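Local coordinates for fiber (Murine adenovirus 2, PDB 5NBH), which probably attaches the virion to host cells as its trimeric capsid fibre, through a distal domain that binds N-acetylglucosamine, at residues P92-N97 with T124-A129; E102-H107 with Q133-Q138; I108-F113 with T166-T171; A201-Y204 with F209-T212. One frame throughout, in Å; residues are numbered along the deposited sequence. Where two conformers were deposited one is given.

Contact 1: residues P92-N97 with T124-A129; sequences PMRLRN and TGETNA
Arg94 and Glu126 face each other across an intervening strand: 83-96 and 116-125 run in the same direction, each antiparallel to 103-113, and Glu126 follows directly on the last residue of its strand. The three belong to the ABCJ sheet of the fibre head, a beta-sandwich with ABCJ-GHID topology, and the middle strand takes backbone bonds from both sides, Leu95 pairing with Ala104 and Glu126 with Tyr103. What joins the outer two is a surface salt bridge. The Arg94 chain bends at chi2 (57°), which carries the guanidinium over the middle strand, while Glu126 continues extended beyond CG to meet it. The two side chains cross at nearly a right angle, with guanidinium and carboxylate planes 83° apart, so the pair cannot form the flat two-by-two arrangement. A single carboxylate oxygen takes both nitrogens instead: Arg94 NH2 lies 2.6 Å from Glu126 OE2, and Arg94 NH1 adds a weak bond of 3.0 Å to that same OE2. Asp105, on the intervening strand, forms a second salt bridge with NH1, so the positive charge is shared by two acids. Arg94 was modelled in two conformers and the bridge is that of the one described, so it may be only partly occupied. At its closest, Glu126 OE2 receives Arg94 NH2 from above the carboxylate plane, 44° out of it.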
loop_
_atom_site.group_PDB
_atom_site.type_symbol
_atom_site.label_atom_id
_atom_site.label_comp_id
_atom_site.label_asym_id
_atom_site.label_seq_id
_atom_site.Cartn_x
_atom_site.Cartn_y
_atom_site.Cartn_z
ATOM N N PRO A 92 8.212 -16.386 -11.569
ATOM C CA PRO A 92 8.340 -16.624 -10.138
ATOM C C PRO A 92 9.706 -17.208 -9.778
ATOM O O PRO A 92 10.353 -17.823 -10.615
ATOM C CB PRO A 92 7.215 -17.615 -9.844
ATOM C CG PRO A 92 7.015 -18.344 -11.112
ATOM C CD PRO A 92 7.289 -17.348 -12.199
ATOM N N MET A 93 10.113 -16.987 -8.528
ATOM C CA MET A 93 11.415 -17.402 -8.017
ATOM C C MET A 93 11.315 -18.809 -7.432
ATOM O O MET A 93 10.403 -19.108 -6.669
ATOM C CB MET A 93 11.851 -16.424 -6.938
ATOM C CG MET A 93 13.261 -16.617 -6.503
ATOM S SD MET A 93 13.681 -15.445 -5.277
ATOM C CE MET A 93 13.449 -13.879 -6.155
ATOM N N ARG A 94 12.274 -19.651 -7.782
ATOM C CA ARG A 94 12.333 -21.001 -7.243
ATOM C C ARG A 94 13.045 -20.965 -5.894
ATOM O O ARG A 94 14.163 -20.390 -5.791
ATOM C CB ARG A 94 13.114 -21.870 -8.227
ATOM C CG ARG A 94 13.121 -23.337 -7.874
ATOM C CD ARG A 94 11.696 -23.808 -7.789
ATOM N NE ARG A 94 11.591 -25.197 -8.145
ATOM C CZ ARG A 94 10.452 -25.779 -8.437
ATOM N NH1 ARG A 94 9.324 -25.085 -8.380
ATOM N NH2 ARG A 94 10.458 -27.051 -8.764
ATOM N N LEU A 95 12.367 -21.496 -4.861
ATOM C CA LEU A 95 12.854 -21.548 -3.497
ATOM C C LEU A 95 12.902 -22.988 -3.023
ATOM O O LEU A 95 12.039 -23.776 -3.357
ATOM C CB LEU A 95 11.947 -20.760 -2.549
ATOM C CG LEU A 95 11.809 -19.281 -2.901
ATOM C CD1 LEU A 95 10.823 -18.618 -1.992
ATOM C CD2 LEU A 95 13.150 -18.608 -2.822
ATOM N N ARG A 96 13.920 -23.303 -2.253
ATOM C CA ARG A 96 14.039 -24.625 -1.614
ATOM C C ARG A 96 13.795 -24.505 -0.115
ATOM O O ARG A 96 14.282 -23.556 0.536
ATOM C CB ARG A 96 15.432 -25.174 -1.860
ATOM C CG ARG A 96 15.633 -26.583 -1.358
ATOM C CD ARG A 96 16.976 -27.127 -1.776
ATOM N NE ARG A 96 17.128 -28.531 -1.398
ATOM C CZ ARG A 96 18.130 -29.325 -1.760
ATOM N NH1 ARG A 96 19.143 -28.861 -2.494
ATOM N NH2 ARG A 96 18.145 -30.585 -1.343
ATOM N N ASN A 97 13.074 -25.481 0.448
ATOM C CA ASN A 97 12.883 -25.585 1.878
ATOM C C ASN A 97 14.130 -26.183 2.531
ATOM O O ASN A 97 14.235 -27.422 2.706
ATOM C CB ASN A 97 11.660 -26.447 2.199
ATOM C CG ASN A 97 11.500 -26.705 3.686
ATOM O OD1 ASN A 97 12.059 -25.991 4.536
ATOM N ND2 ASN A 97 10.746 -27.756 4.017
ATOM N N THR A 124 3.753 -20.881 -3.874
ATOM C CA THR A 124 3.068 -22.092 -4.318
ATOM C C THR A 124 4.046 -23.260 -4.170
ATOM O O THR A 124 4.910 -23.500 -5.020
ATOM C CB THR A 124 2.571 -21.991 -5.762
ATOM O OG1 THR A 124 1.705 -20.858 -5.892
ATOM C CG2 THR A 124 1.794 -23.229 -6.157
ATOM N N GLY A 125 3.924 -23.937 -3.036
ATOM C CA GLY A 125 4.690 -25.164 -2.747
ATOM C C GLY A 125 4.248 -26.345 -3.596
ATOM O O GLY A 125 3.093 -26.434 -4.041
ATOM N N GLU A 126 5.187 -27.265 -3.825
ATOM C CA GLU A 126 4.938 -28.402 -4.696
ATOM C C GLU A 126 4.559 -29.635 -3.914
ATOM O O GLU A 126 3.904 -30.499 -4.452
ATOM C CB GLU A 126 6.179 -28.759 -5.486
ATOM C CG GLU A 126 6.629 -27.744 -6.501
ATOM C CD GLU A 126 7.817 -28.246 -7.303
ATOM O OE1 GLU A 126 8.608 -29.114 -6.832
ATOM O OE2 GLU A 126 7.953 -27.769 -8.435
ATOM N N THR A 127 4.994 -29.726 -2.662
ATOM C CA THR A 127 4.964 -30.992 -1.950
ATOM C C THR A 127 4.159 -30.891 -0.674
ATOM O O THR A 127 4.396 -30.009 0.176
ATOM C CB THR A 127 6.425 -31.447 -1.625
ATOM O OG1 THR A 127 7.200 -31.491 -2.822
ATOM C CG2 THR A 127 6.432 -32.827 -0.994
ATOM N N ASN A 128 3.219 -31.819 -0.495
ATOM C CA ASN A 128 2.507 -31.908 0.783
ATOM C C ASN A 128 3.484 -32.128 1.920
ATOM O O ASN A 128 4.420 -32.907 1.794
ATOM C CB ASN A 128 1.493 -33.030 0.783
ATOM C CG ASN A 128 0.378 -32.783 -0.201
ATOM O OD1 ASN A 128 0.558 -32.959 -1.400
ATOM N ND2 ASN A 128 -0.773 -32.364 0.298
ATOM N N ALA A 129 3.259 -31.447 3.032
ATOM C CA ALA A 129 4.185 -31.511 4.146
ATOM C C ALA A 129 3.490 -31.281 5.456
ATOM O O ALA A 129 2.486 -30.559 5.538
ATOM C CB ALA A 129 5.293 -30.495 3.966
#

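Contact 2: residues E102-H107 with Q133-Q138; sequences EYADAH and QTWELQ
Glu102 OE1, which rests 4.2 Å from Gln133 CG, accepts a hydrogen bond from Asn97 ND2. No hydrogen bond crosses directly between 102-107 and 133-138, where Ala104 CA and Trp135 CA, a nearest pair, are 8.7 Å apart; the two strands are bridged by side chains. Most of the bridging is done by Trp135. Its CG is anti to the carbonyl carbon (chi1 -48°), and the indole reaches across until its six-membered ring lies under Ala104. The methyl CB of Ala104 makes a CH-pi contact over one face, 4.1 Å from the centroid of the Trp135 six-membered ring, and comes within 3.7 Å of Trp135 CH2. On the opposite face Gln133 CB sits 3.1 Å above the Trp135 ring plane, displaced toward the rim, so the indole is sandwiched between an alanine methyl and a methylene two residues back on its own strand. Its rotation is further fixed at the polar edge, where NE1 bonds to Ser215 OG. This is the interior of a beta-sandwich, strand 103-113 of one sheet packing on strand 131-140 of the other, and at its end Glu102 and Gln133, together with Asn97, belong to the N-acetylglucosamine site of the fibre head.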
loop_
_atom_site.group_PDB
_atom_site.type_symbol
_atom_site.label_atom_id
_atom_site.label_comp_id
_atom_site.label_asym_id
_atom_site.label_seq_id
_atom_site.Cartn_x
_atom_site.Cartn_y
_atom_site.Cartn_z
ATOM N N GLU A 102 12.255 -30.285 -1.208
ATOM C CA GLU A 102 10.939 -29.643 -1.235
ATOM C C GLU A 102 11.163 -28.231 -1.756
ATOM O O GLU A 102 12.062 -27.520 -1.256
ATOM C CB GLU A 102 10.331 -29.586 0.153
ATOM C CG GLU A 102 9.901 -30.945 0.711
ATOM C CD GLU A 102 9.280 -30.876 2.088
ATOM O OE1 GLU A 102 8.986 -29.754 2.609
ATOM O OE2 GLU A 102 9.090 -31.986 2.679
ATOM N N TYR A 103 10.357 -27.848 -2.737
ATOM C CA TYR A 103 10.522 -26.557 -3.430
ATOM C C TYR A 103 9.186 -25.810 -3.560
ATOM O O TYR A 103 8.119 -26.399 -3.426
ATOM C CB TYR A 103 11.113 -26.782 -4.814
ATOM C CG TYR A 103 12.494 -27.407 -4.802
ATOM C CD1 TYR A 103 12.653 -28.792 -4.627
ATOM C CD2 TYR A 103 13.639 -26.624 -4.894
ATOM C CE1 TYR A 103 13.924 -29.369 -4.613
ATOM C CE2 TYR A 103 14.915 -27.197 -4.861
ATOM C CZ TYR A 103 15.048 -28.558 -4.730
ATOM O OH TYR A 103 16.303 -29.120 -4.695
ATOM N N ALA A 104 9.284 -24.511 -3.827
ATOM C CA ALA A 104 8.132 -23.661 -4.114
ATOM C C ALA A 104 8.517 -22.618 -5.166
ATOM O O ALA A 104 9.687 -22.307 -5.345
ATOM C CB ALA A 104 7.653 -22.985 -2.862
ATOM N N ASP A 105 7.503 -22.092 -5.843
ATOM C CA ASP A 105 7.651 -20.935 -6.739
ATOM C C ASP A 105 7.015 -19.755 -6.031
ATOM O O ASP A 105 5.931 -19.893 -5.458
ATOM C CB ASP A 105 6.892 -21.162 -8.027
ATOM C CG ASP A 105 7.674 -22.001 -9.030
ATOM O OD1 ASP A 105 8.849 -22.312 -8.779
ATOM O OD2 ASP A 105 7.094 -22.323 -10.083
ATOM N N ALA A 106 7.672 -18.607 -6.057
ATOM C CA ALA A 106 7.166 -17.461 -5.340
ATOM C C ALA A 106 7.148 -16.212 -6.234
ATOM O O ALA A 106 8.112 -15.939 -6.932
ATOM C CB ALA A 106 8.003 -17.234 -4.091
ATOM N N HIS A 107 6.027 -15.502 -6.205
ATOM C CA HIS A 107 5.933 -14.147 -6.764
ATOM C C HIS A 107 6.088 -13.203 -5.598
ATOM O O HIS A 107 5.443 -13.384 -4.571
ATOM C CB HIS A 107 4.597 -13.911 -7.437
ATOM C CG HIS A 107 4.329 -14.809 -8.614
ATOM N ND1 HIS A 107 4.720 -14.500 -9.896
ATOM C CD2 HIS A 107 3.654 -15.979 -8.699
ATOM C CE1 HIS A 107 4.333 -15.457 -10.717
ATOM N NE2 HIS A 107 3.692 -16.373 -10.015
ATOM N N GLN A 133 8.225 -25.142 7.091
ATOM C CA GLN A 133 9.153 -24.929 5.958
ATOM C C GLN A 133 9.863 -23.596 6.133
ATOM O O GLN A 133 9.269 -22.648 6.647
ATOM C CB GLN A 133 8.443 -24.914 4.585
ATOM C CG GLN A 133 7.621 -26.158 4.292
ATOM C CD GLN A 133 6.256 -26.142 4.968
ATOM O OE1 GLN A 133 5.570 -25.128 4.964
ATOM N NE2 GLN A 133 5.843 -27.280 5.520
ATOM N N THR A 134 11.106 -23.519 5.674
ATOM C CA THR A 134 11.901 -22.307 5.785
ATOM C C THR A 134 12.208 -21.832 4.392
ATOM O O THR A 134 12.828 -22.555 3.611
ATOM C CB THR A 134 13.219 -22.528 6.596
ATOM O OG1 THR A 134 12.917 -22.888 7.947
ATOM C CG2 THR A 134 14.008 -21.249 6.657
ATOM N N TRP A 135 11.747 -20.611 4.069
ATOM C CA TRP A 135 11.947 -20.002 2.771
ATOM C C TRP A 135 12.851 -18.813 3.034
ATOM O O TRP A 135 12.469 -17.921 3.805
ATOM C CB TRP A 135 10.623 -19.545 2.151
ATOM C CG TRP A 135 9.530 -20.596 2.205
ATOM C CD1 TRP A 135 8.446 -20.584 3.023
ATOM C CD2 TRP A 135 9.466 -21.834 1.470
ATOM N NE1 TRP A 135 7.700 -21.707 2.831
ATOM C CE2 TRP A 135 8.298 -22.493 1.876
ATOM C CE3 TRP A 135 10.282 -22.440 0.497
ATOM C CZ2 TRP A 135 7.913 -23.727 1.347
ATOM C CZ3 TRP A 135 9.906 -23.693 -0.023
ATOM C CH2 TRP A 135 8.744 -24.318 0.396
ATOM N N GLU A 136 14.006 -18.773 2.394
ATOM C CA GLU A 136 15.016 -17.753 2.690
ATOM C C GLU A 136 15.255 -16.926 1.453
ATOM O O GLU A 136 15.554 -17.480 0.392
ATOM C CB GLU A 136 16.320 -18.420 3.147
ATOM C CG GLU A 136 17.406 -17.478 3.650
ATOM C CD GLU A 136 18.657 -18.249 4.087
ATOM O OE1 GLU A 136 18.864 -18.482 5.284
ATOM O OE2 GLU A 136 19.441 -18.582 3.201
ATOM N N LEU A 137 15.081 -15.610 1.563
ATOM C CA LEU A 137 15.482 -14.655 0.502
ATOM C C LEU A 137 16.706 -13.867 0.938
ATOM O O LEU A 137 16.723 -13.318 2.010
ATOM C CB LEU A 137 14.340 -13.654 0.225
ATOM C CG LEU A 137 13.002 -14.269 -0.175
ATOM C CD1 LEU A 137 11.881 -13.219 -0.208
ATOM C CD2 LEU A 137 13.167 -14.971 -1.507
ATOM N N GLN A 138 17.724 -13.834 0.087
ATOM C CA GLN A 138 18.982 -13.158 0.353
ATOM C C GLN A 138 19.118 -11.990 -0.619
ATOM O O GLN A 138 18.825 -12.152 -1.799
ATOM C CB GLN A 138 20.126 -14.141 0.114
ATOM C CG GLN A 138 21.503 -13.659 0.505
ATOM C CD GLN A 138 22.579 -14.664 0.142
ATOM O OE1 GLN A 138 23.758 -14.357 0.230
ATOM N NE2 GLN A 138 22.178 -15.861 -0.279
#

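Contact 3: residues I108-F113 with T166-T171; sequences IQMVRF and TFILPT
Arg112 and Phe167 form the tight half of this contact, their side chains running antiparallel alongside one another. Arg112 CG is anti to its own N (chi1 170°) and the chain then bends at chi2, which brings its methylenes obliquely against the phenyl ring: Arg112 CB comes to 3.5 Å of Phe167 CD1. Beyond them the guanidinium turns to the backbone, and Arg112 NH1 donates to Phe167 O at 2.9 Å with an angle of 161° at the hydrogen. The bond lies in the carbonyl plane, on a lone pair, and the oxygen sits in the guanidinium plane as well, so both partners are well aligned. The buried arginine is also held by Gly114 O at NE and Ile234 O at NH1, main-chain acceptors that fix the rotation of the group and should compensate for its burial.

The other half is looser and apolar. Met110 folds back at chi3 (68°), setting its terminal methyl CE 3.8 Å from Ile168 CB, while Met110 CB stays 4.0 Å from Ile168 CG2. Met110 O lies near the plane of the Phe167 ring at its edge, a distant 4.3 Å from Phe167 CE1. Farther out, Thr166 and Thr171, at the two ends of 166-171, are partly exposed and do not touch the strand.

The short 3-10 turn 166-168 thus closes over strand 103-113 beside strand 83-96, whose Tyr85 packs on both Phe167 and Ile168; Phe139 of strand 131-140 flanks Met110 and Ile168, and Val111, turned away from the loop, packs on Phe113 of the third subunit.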
loop_
_atom_site.group_PDB
_atom_site.type_symbol
_atom_site.label_atom_id
_atom_site.label_comp_id
_atom_site.label_asym_id
_atom_site.label_seq_id
_atom_site.Cartn_x
_atom_site.Cartn_y
_atom_site.Cartn_z
ATOM N N ILE A 108 6.966 -12.226 -5.733
ATOM C CA ILE A 108 7.297 -11.316 -4.641
ATOM C C ILE A 108 7.219 -9.868 -5.091
ATOM O O ILE A 108 7.768 -9.526 -6.160
ATOM C CB ILE A 108 8.731 -11.572 -4.161
ATOM C CG1 ILE A 108 8.876 -13.025 -3.676
ATOM C CG2 ILE A 108 9.096 -10.671 -3.008
ATOM C CD1 ILE A 108 10.311 -13.482 -3.661
ATOM N N GLN A 109 6.572 -9.024 -4.287
ATOM C CA GLN A 109 6.627 -7.570 -4.498
ATOM C C GLN A 109 7.062 -6.854 -3.226
ATOM O O GLN A 109 6.598 -7.169 -2.122
ATOM C CB GLN A 109 5.293 -7.026 -4.951
ATOM C CG GLN A 109 4.731 -7.691 -6.181
ATOM C CD GLN A 109 3.943 -8.923 -5.861
ATOM O OE1 GLN A 109 3.165 -8.948 -4.903
ATOM N NE2 GLN A 109 4.131 -9.948 -6.658
ATOM N N MET A 110 7.965 -5.892 -3.360
ATOM C CA MET A 110 8.432 -5.109 -2.254
ATOM C C MET A 110 8.169 -3.651 -2.626
ATOM O O MET A 110 8.844 -3.131 -3.483
ATOM C CB MET A 110 9.898 -5.394 -2.019
ATOM C CG MET A 110 10.155 -6.887 -1.928
ATOM S SD MET A 110 11.862 -7.318 -1.616
ATOM C CE MET A 110 12.065 -6.721 0.024
ATOM N N VAL A 111 7.171 -3.062 -1.992
ATOM C CA VAL A 111 6.654 -1.723 -2.349
ATOM C C VAL A 111 7.100 -0.691 -1.359
ATOM O O VAL A 111 6.735 -0.742 -0.174
ATOM C CB VAL A 111 5.109 -1.699 -2.484
ATOM C CG1 VAL A 111 4.650 -0.335 -3.019
ATOM C CG2 VAL A 111 4.615 -2.810 -3.395
ATOM N N ARG A 112 7.840 0.305 -1.848
ATOM C CA ARG A 112 8.405 1.334 -1.015
ATOM C C ARG A 112 7.603 2.624 -1.196
ATOM O O ARG A 112 7.395 3.072 -2.324
ATOM C CB ARG A 112 9.888 1.514 -1.422
ATOM C CG ARG A 112 10.622 2.698 -0.846
ATOM C CD ARG A 112 10.919 2.570 0.620
ATOM N NE ARG A 112 11.442 3.848 1.085
ATOM C CZ ARG A 112 12.707 4.149 1.376
ATOM N NH1 ARG A 112 13.680 3.239 1.359
ATOM N NH2 ARG A 112 12.987 5.393 1.732
ATOM N N PHE A 113 7.154 3.196 -0.093
ATOM C CA PHE A 113 6.563 4.550 -0.094
ATOM C C PHE A 113 6.862 5.202 1.232
ATOM O O PHE A 113 6.804 4.558 2.293
ATOM C CB PHE A 113 5.056 4.506 -0.325
ATOM C CG PHE A 113 4.381 3.334 0.315
ATOM C CD1 PHE A 113 4.153 3.295 1.661
ATOM C CD2 PHE A 113 3.941 2.276 -0.456
ATOM C CE1 PHE A 113 3.534 2.204 2.247
ATOM C CE2 PHE A 113 3.329 1.177 0.120
ATOM C CZ PHE A 113 3.131 1.145 1.478
ATOM N N THR A 166 18.444 -0.305 -3.318
ATOM C CA THR A 166 18.806 -0.079 -1.917
ATOM C C THR A 166 17.597 0.292 -1.056
ATOM O O THR A 166 17.654 0.212 0.150
ATOM C CB THR A 166 19.875 0.998 -1.778
ATOM O OG1 THR A 166 19.359 2.238 -2.296
ATOM C CG2 THR A 166 21.166 0.595 -2.522
ATOM N N PHE A 167 16.490 0.705 -1.687
ATOM C CA PHE A 167 15.336 1.179 -0.960
ATOM C C PHE A 167 14.597 0.066 -0.156
ATOM O O PHE A 167 13.721 0.388 0.623
ATOM C CB PHE A 167 14.358 1.913 -1.919
ATOM C CG PHE A 167 13.846 1.075 -3.053
ATOM C CD1 PHE A 167 12.818 0.158 -2.865
ATOM C CD2 PHE A 167 14.383 1.188 -4.316
ATOM C CE1 PHE A 167 12.337 -0.589 -3.914
ATOM C CE2 PHE A 167 13.927 0.414 -5.372
ATOM C CZ PHE A 167 12.888 -0.461 -5.175
ATOM N N ILE A 168 14.974 -1.210 -0.347
ATOM C CA ILE A 168 14.397 -2.320 0.449
ATOM C C ILE A 168 15.148 -2.602 1.755
ATOM O O ILE A 168 14.642 -3.330 2.568
ATOM C CB ILE A 168 14.321 -3.645 -0.331
ATOM C CG1 ILE A 168 15.748 -4.208 -0.605
ATOM C CG2 ILE A 168 13.414 -3.489 -1.538
ATOM C CD1 ILE A 168 15.821 -5.639 -1.015
ATOM N N LEU A 169 16.330 -1.996 1.960
ATOM C CA LEU A 169 17.215 -2.384 3.058
ATOM C C LEU A 169 16.805 -1.776 4.366
ATOM O O LEU A 169 16.693 -0.548 4.466
ATOM C CB LEU A 169 18.662 -1.992 2.745
ATOM C CG LEU A 169 19.286 -2.734 1.562
ATOM C CD1 LEU A 169 20.567 -2.048 1.157
ATOM C CD2 LEU A 169 19.570 -4.208 1.845
ATOM N N PRO A 170 16.539 -2.609 5.398
ATOM C CA PRO A 170 16.264 -2.111 6.721
ATOM C C PRO A 170 17.543 -1.902 7.556
ATOM O O PRO A 170 18.623 -2.132 7.054
ATOM C CB PRO A 170 15.437 -3.246 7.314
ATOM C CG PRO A 170 16.092 -4.457 6.769
ATOM C CD PRO A 170 16.589 -4.090 5.399
ATOM N N THR A 171 17.391 -1.439 8.793
ATOM C CA THR A 171 18.551 -1.165 9.645
ATOM C C THR A 171 19.349 -2.469 9.833
ATOM O O THR A 171 18.761 -3.543 10.077
ATOM C CB THR A 171 18.181 -0.534 11.016
ATOM O OG1 THR A 171 19.376 -0.388 11.800
ATOM C CG2 THR A 171 17.212 -1.393 11.802
#

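Contact 4: residues A201-Y204 with F209-T212; sequences ALTY and FYIT
Ala201 with Thr212 and Thr203 with Tyr210 are the hydrogen-bonded pairs of this antiparallel pairing. Tyr210 N donates to Thr203 O at 2.8 Å with an almost straight N-H (178°), Thr203 N returns a bond to Tyr210 O, and Thr212 N donates to Ala201 O; the bond from Ala201 N to Thr212 O is weak. Between them, CA-H groups of Leu202 and Ile211 point at carbonyl oxygens of the partner strand.

Water adds a polar clasp on the face carrying Thr203 and Thr212: one molecule donates to Ala201 O at 2.8 Å and also bonds to Thr203 OG1 and Thr212 OG1. Thr203 OG1 lies between its own N and carbonyl carbon (chi1 57°), which points it at this water. The polar end of Tyr204 is held separately, by a hydrogen bond from its OH to Pro170 O.

Apolar contacts occupy the other face. Phe209 CB lies over the Tyr204 ring, 4.2 Å from its centroid, in a CH-pi contact, and the two rings meet obliquely. Leu202 CG meets Phe209 CE1 at 3.8 Å, in the plane of the Phe209 ring at its edge.

The strands form a beta hairpin, 191-205 with 208-217 of the GHID sheet, with Leu202, Phe209 and Ile211 turned to the interior of the sandwich.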
loop_
_atom_site.group_PDB
_atom_site.type_symbol
_atom_site.label_atom_id
_atom_site.label_comp_id
_atom_site.label_asym_id
_atom_site.label_seq_id
_atom_site.Cartn_x
_atom_site.Cartn_y
_atom_site.Cartn_z
ATOM N N ALA A 201 11.171 -12.853 9.437
ATOM C CA ALA A 201 12.298 -12.343 10.221
ATOM C C ALA A 201 13.256 -11.653 9.274
ATOM O O ALA A 201 13.619 -12.211 8.227
ATOM C CB ALA A 201 12.973 -13.488 10.947
ATOM N N LEU A 202 13.604 -10.417 9.597
ATOM C CA LEU A 202 14.589 -9.650 8.839
ATOM C C LEU A 202 15.900 -9.646 9.606
ATOM O O LEU A 202 15.928 -9.253 10.770
ATOM C CB LEU A 202 14.142 -8.199 8.691
ATOM C CG LEU A 202 13.135 -7.925 7.555
ATOM C CD1 LEU A 202 11.980 -8.887 7.439
ATOM C CD2 LEU A 202 12.672 -6.473 7.693
ATOM N N THR A 203 16.967 -10.061 8.957
ATOM C CA THR A 203 18.308 -10.052 9.614
ATOM C C THR A 203 19.390 -9.686 8.620
ATOM O O THR A 203 19.161 -9.737 7.423
ATOM C CB THR A 203 18.653 -11.441 10.176
ATOM O OG1 THR A 203 18.606 -12.429 9.147
ATOM C CG2 THR A 203 17.686 -11.818 11.262
ATOM N N TYR A 204 20.579 -9.366 9.125
ATOM C CA TYR A 204 21.760 -9.353 8.290
ATOM C C TYR A 204 22.763 -10.388 8.840
ATOM O O TYR A 204 22.958 -10.497 10.062
ATOM C CB TYR A 204 22.454 -8.020 8.286
ATOM C CG TYR A 204 21.784 -6.882 7.535
ATOM C CD1 TYR A 204 20.691 -6.212 8.086
ATOM C CD2 TYR A 204 22.261 -6.471 6.289
ATOM C CE1 TYR A 204 20.071 -5.172 7.398
ATOM C CE2 TYR A 204 21.676 -5.392 5.616
ATOM C CZ TYR A 204 20.599 -4.751 6.184
ATOM O OH TYR A 204 20.030 -3.678 5.529
ATOM N N PHE A 209 21.484 -9.124 3.492
ATOM C CA PHE A 209 20.154 -8.939 4.108
ATOM C C PHE A 209 19.325 -10.170 3.795
ATOM O O PHE A 209 19.276 -10.577 2.665
ATOM C CB PHE A 209 19.506 -7.674 3.488
ATOM C CG PHE A 209 18.030 -7.524 3.762
ATOM C CD1 PHE A 209 17.527 -7.669 5.034
ATOM C CD2 PHE A 209 17.156 -7.143 2.742
ATOM C CE1 PHE A 209 16.188 -7.506 5.295
ATOM C CE2 PHE A 209 15.807 -6.955 2.990
ATOM C CZ PHE A 209 15.322 -7.138 4.258
ATOM N N TYR A 210 18.736 -10.771 4.829
ATOM C CA TYR A 210 17.898 -11.935 4.742
ATOM C C TYR A 210 16.471 -11.641 5.204
ATOM O O TYR A 210 16.243 -11.047 6.259
ATOM C CB TYR A 210 18.431 -13.059 5.623
ATOM C CG TYR A 210 19.748 -13.657 5.182
ATOM C CD1 TYR A 210 20.945 -12.923 5.288
ATOM C CD2 TYR A 210 19.808 -14.948 4.718
ATOM C CE1 TYR A 210 22.146 -13.458 4.877
ATOM C CE2 TYR A 210 21.030 -15.520 4.322
ATOM C CZ TYR A 210 22.195 -14.766 4.407
ATOM O OH TYR A 210 23.401 -15.332 4.043
ATOM N N ILE A 211 15.515 -12.076 4.389
ATOM C CA ILE A 211 14.124 -12.227 4.793
ATOM C C ILE A 211 13.907 -13.719 4.877
ATOM O O ILE A 211 14.003 -14.450 3.858
ATOM C CB ILE A 211 13.116 -11.578 3.808
ATOM C CG1 ILE A 211 13.383 -10.098 3.719
ATOM C CG2 ILE A 211 11.674 -11.890 4.199
ATOM C CD1 ILE A 211 12.451 -9.320 2.808
ATOM N N THR A 212 13.580 -14.179 6.079
ATOM C CA THR A 212 13.375 -15.620 6.312
ATOM C C THR A 212 11.936 -15.825 6.718
ATOM O O THR A 212 11.475 -15.193 7.670
ATOM C CB THR A 212 14.342 -16.139 7.387
ATOM O OG1 THR A 212 15.688 -15.753 7.037
ATOM C CG2 THR A 212 14.279 -17.632 7.505
HETATM O O HOH W 1 16.134 -13.477 8.525
#

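In the fold
The contacts run from surface to core. Contact 1 is an exposed ion pair spanning three strands of the ABCJ sheet, contact 4 is partly buried, and contacts 2 and 3 are buried; contact 3, near the centre of the chain, mixes apolar packing with one arginine-to-carbonyl bond across the contact. Contacts 2 and 3 share strand 103-113, which meets the opposite sheet at one end and the 166-171 loop at the other; Leu137 and Ile108 touch between them. Contact 4 pairs two neighbouring strands of the GHID sheet by main-chain bonds and continues into contact 2 where Ile211 O pairs with Leu137 N. Contacts 1 and 2 both contribute residues to the N-acetylglucosamine site, while contact 3 lies away from it.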